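Local coordinates for protein congerin II (Conger myriaster, PDB 1IS3) that binds beta-galactosides such as lactose as a homodimeric galectin, a lectin of the conger eel, at the interface of chains A and B. Coordinates in Å, arbitrary orientation; residue numbers count along the deposited sequence, not the author numbering. Chains: chain A/B, Congerin II.

Contact 1: the interface of chains A and B. Residues chain A 133-135; chain B 131, 133.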
loop_
_atom_site.group_PDB
_atom_site.type_symbol
_atom_site.label_atom_id
_atom_site.label_comp_id
_atom_site.label_asym_id
_atom_site.label_seq_id
_atom_site.Cartn_x
_atom_site.Cartn_y
_atom_site.Cartn_z
ATOM N N ARG A 133 6.090 -2.105 3.824
ATOM C CA ARG A 133 5.807 -3.439 4.305
ATOM C C ARG A 133 4.724 -3.262 5.367
ATOM O O ARG A 133 4.895 -2.447 6.295
ATOM C CB ARG A 133 6.985 -4.091 4.962
ATOM C CG ARG A 133 8.128 -4.353 4.001
ATOM C CD ARG A 133 9.070 -5.431 4.529
ATOM N NE ARG A 133 9.794 -5.075 5.732
ATOM C CZ ARG A 133 10.879 -4.291 5.717
ATOM N NH1 ARG A 133 11.369 -3.772 4.600
ATOM N NH2 ARG A 133 11.538 -4.067 6.853
ATOM N N LEU A 134 3.595 -3.947 5.244
ATOM C CA LEU A 134 2.521 -3.900 6.232
ATOM C C LEU A 134 2.133 -5.357 6.452
ATOM O O LEU A 134 1.527 -5.982 5.561
ATOM C CB LEU A 134 1.320 -3.115 5.696
ATOM C CG LEU A 134 0.048 -3.131 6.574
ATOM C CD1 LEU A 134 0.422 -2.549 7.941
ATOM C CD2 LEU A 134 -1.091 -2.364 5.901
ATOM N N GLU A 135 2.522 -5.899 7.599
ATOM C CA GLU A 135 2.308 -7.304 7.846
ATOM C C GLU A 135 2.326 -7.636 9.334
ATOM O O GLU A 135 1.858 -8.705 9.689
ATOM C CB GLU A 135 3.380 -8.097 7.091
ATOM C CG GLU A 135 4.820 -7.789 7.474
ATOM C CD GLU A 135 5.897 -8.460 6.606
ATOM O OE1 GLU A 135 6.942 -7.818 6.430
ATOM O OE2 GLU A 135 5.699 -9.589 6.108
ATOM O OXT GLU A 135 2.766 -6.821 10.132
ATOM N N PHE B 131 -2.158 -8.305 3.946
ATOM C CA PHE B 131 -0.830 -7.760 4.133
ATOM C C PHE B 131 -0.274 -7.444 2.750
ATOM O O PHE B 131 -0.760 -7.954 1.730
ATOM C CB PHE B 131 0.096 -8.757 4.876
ATOM C CG PHE B 131 0.641 -9.956 4.098
ATOM C CD1 PHE B 131 -0.027 -11.182 4.129
ATOM C CD2 PHE B 131 1.820 -9.816 3.355
ATOM C CE1 PHE B 131 0.495 -12.282 3.410
ATOM C CE2 PHE B 131 2.332 -10.898 2.641
ATOM C CZ PHE B 131 1.665 -12.128 2.674
ATOM N N ARG B 133 3.810 -6.393 0.869
ATOM C CA ARG B 133 5.204 -6.013 0.914
ATOM C C ARG B 133 5.542 -5.550 -0.501
ATOM O O ARG B 133 5.280 -6.287 -1.472
ATOM C CB ARG B 133 6.116 -7.155 1.248
ATOM C CG ARG B 133 5.903 -7.691 2.650
ATOM C CD ARG B 133 7.120 -8.466 3.145
ATOM N NE ARG B 133 7.404 -9.688 2.419
ATOM C CZ ARG B 133 6.732 -10.826 2.631
ATOM N NH1 ARG B 133 5.747 -10.921 3.513
ATOM N NH2 ARG B 133 7.098 -11.930 1.980
#

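Contact 2: the interface of chains A and B. Residues chain A 2-4; chain B 7-8.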
loop_
_atom_site.group_PDB
_atom_site.type_symbol
_atom_site.label_atom_id
_atom_site.label_comp_id
_atom_site.label_asym_id
_atom_site.label_seq_id
_atom_site.Cartn_x
_atom_site.Cartn_y
_atom_site.Cartn_z
ATOM N N ASP A 2 -0.558 11.659 -6.985
ATOM C CA ASP A 2 -1.236 12.492 -6.018
ATOM C C ASP A 2 -0.502 12.041 -4.741
ATOM O O ASP A 2 0.732 11.930 -4.851
ATOM C CB ASP A 2 -2.768 12.165 -6.054
ATOM C CG ASP A 2 -3.168 10.698 -6.295
ATOM O OD1 ASP A 2 -3.222 10.282 -7.456
ATOM O OD2 ASP A 2 -3.417 9.965 -5.331
ATOM N N ARG A 3 -1.101 11.769 -3.567
ATOM C CA ARG A 3 -0.327 11.344 -2.412
ATOM C C ARG A 3 -0.139 9.828 -2.510
ATOM O O ARG A 3 -0.817 9.116 -3.272
ATOM C CB ARG A 3 -1.068 11.736 -1.139
ATOM C CG ARG A 3 -2.375 11.033 -0.981
ATOM C CD ARG A 3 -3.142 11.610 0.153
ATOM N NE ARG A 3 -4.400 10.942 0.067
ATOM C CZ ARG A 3 -5.457 11.468 -0.568
ATOM N NH1 ARG A 3 -6.554 10.729 -0.604
ATOM N NH2 ARG A 3 -5.510 12.702 -1.083
ATOM N N ALA A 4 0.802 9.380 -1.706
ATOM C CA ALA A 4 1.144 7.999 -1.683
ATOM C C ALA A 4 0.238 7.447 -0.600
ATOM O O ALA A 4 0.203 7.960 0.525
ATOM C CB ALA A 4 2.604 7.878 -1.315
ATOM N N ARG B 7 -1.151 3.118 -3.850
ATOM C CA ARG B 7 -1.129 4.136 -4.876
ATOM C C ARG B 7 0.041 5.071 -4.640
ATOM O O ARG B 7 0.318 5.516 -3.523
ATOM C CB ARG B 7 -2.453 4.907 -4.816
ATOM C CG ARG B 7 -2.555 6.033 -5.816
ATOM C CD ARG B 7 -3.870 6.778 -5.542
ATOM N NE ARG B 7 -5.057 5.964 -5.812
ATOM C CZ ARG B 7 -5.584 5.852 -7.056
ATOM N NH1 ARG B 7 -5.035 6.489 -8.108
ATOM N NH2 ARG B 7 -6.663 5.072 -7.285
ATOM N N ASN B 8 0.736 5.337 -5.736
ATOM C CA ASN B 8 1.861 6.271 -5.820
ATOM C C ASN B 8 3.080 5.893 -4.996
ATOM O O ASN B 8 3.888 6.727 -4.570
ATOM C CB ASN B 8 1.380 7.723 -5.465
ATOM C CG ASN B 8 0.399 8.268 -6.507
ATOM O OD1 ASN B 8 -0.575 8.995 -6.263
ATOM N ND2 ASN B 8 0.629 8.027 -7.785
#

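Contact 1: the interface of chains A and B
A:Arg133 and B:Arg133 face each other in an antiparallel beta bridge, where strands 127-134 of the two chains run past one another. Congerin II is a galectin, a beta-sandwich lectin, and this bridge belongs to its two-fold dimer interface. The main side-chain link is a salt bridge from A:Glu135, the C-terminal residue, to B:Arg133. The guanidinium nitrogen NH1 of B:Arg133 donates a hydrogen bond of 2.9 Å to the carboxylate oxygen OE2 of A:Glu135. The bond is bent, 134° at the hydrogen. NH1 reaches the syn side of OE2 but stands 31° out of the carboxylate plane. The two flat groups are nevertheless nearly parallel.

The same carboxylate lies over the aliphatic part of B:Arg133, with A:Glu135 CD 3.7 Å from B:Arg133 CD. A turn at chi3 (-66°) bends the arginine chain and brings NH1 back to OE2. CG of A:Glu135 sits between the backbone N and the carbonyl carbon, and its extended chain carries the carboxylate across to B:Arg133. B:Phe131 meets the partner through its CB, which lies 4.0 Å from A:Glu135 CA and also touches the carbonyl oxygen of A:Leu134. Within chain B, the ring atom CE2 of B:Phe131 is 3.5 Å from B:Arg133 NH1. The two arginines touch through their CD methylenes, 3.9 Å apart. Their guanidinium groups diverge, with NE of A:Arg133 6.2 Å from NE of B:Arg133; each arginine's charge is probably balanced by the partner's glutamate.

Contact 2: the interface of chains A and B
B:Asn8 faces the N-terminal segment A:Asp2 to A:Ala4 across the galectin dimer interface. The polar contact is centred on the amide oxygen of B:Asn8. The backbone nitrogen of A:Asp2, the first residue modelled in chain A, donates a hydrogen bond to it, with N of A:Asp2 2.8 Å from OD1 of B:Asn8. The donor stands above the carbonyl plane, 55° out of it, and is not directed at a lone pair. A:Asp2 is poorly ordered, so this bond should be read with caution.

Other oxygens gather round the same atom. The carbonyl oxygen of A:Arg3 is 3.0 Å from OD1 of B:Asn8, and the carboxylate oxygen OD2 of A:Asp2 is 3.1 Å from it. These are acceptors only and would clash as modelled. The amide of B:Asn8 may therefore be turned the other way, with its nitrogen facing these oxygens. That orientation would in turn give up the bond to A:Asp2 N. As modelled, the carboxylate and amide planes are 71° apart, but the disorder of A:Asp2 makes this uncertain.

The charged pair is looser. A:Asp2 OD1 is 4.3 Å from B:Arg7 NH1, at most a weak attraction, and uncertain because A:Asp2 is poorly ordered. CG of B:Arg7 lies anti to the backbone N (chi1 178°) and the chain runs straight on to CD, which carries that methylene towards the carboxylate of A:Asp2. The bend at chi3 comes after CD and turns the guanidinium away from that line.

Apolar contact is modest. CB of B:Asn8 packs 3.8 Å from CA of A:Ala4. Beside it, CB of A:Ala4 lies 3.7 Å from the backbone O of B:Asn8, a van der Waals approach to a polar atom.

A:Ala4 begins strand 4-7 of chain A. B:Arg7 ends the same strand in chain B, and B:Asn8 follows it in the loop before strand 10-12. The N-terminal segment of one subunit thus lies against the far end of the partner's first strand.

The C-alpha centres of contact 1 and contact 2 are about 17 Å apart along the same dimer interface. They share no residues. Contact 1 uses the last strand, 127-134, and the C-terminus; contact 2 uses the first strand, 4-7, and the residues flanking it. Both chain ends therefore take part in the assembly of the homodimer. Two-fold symmetry gives each contact a twin with the chains exchanged, so both termini of each subunit meet the partner. The separated patches probably help to fix the relative orientation of the two subunits.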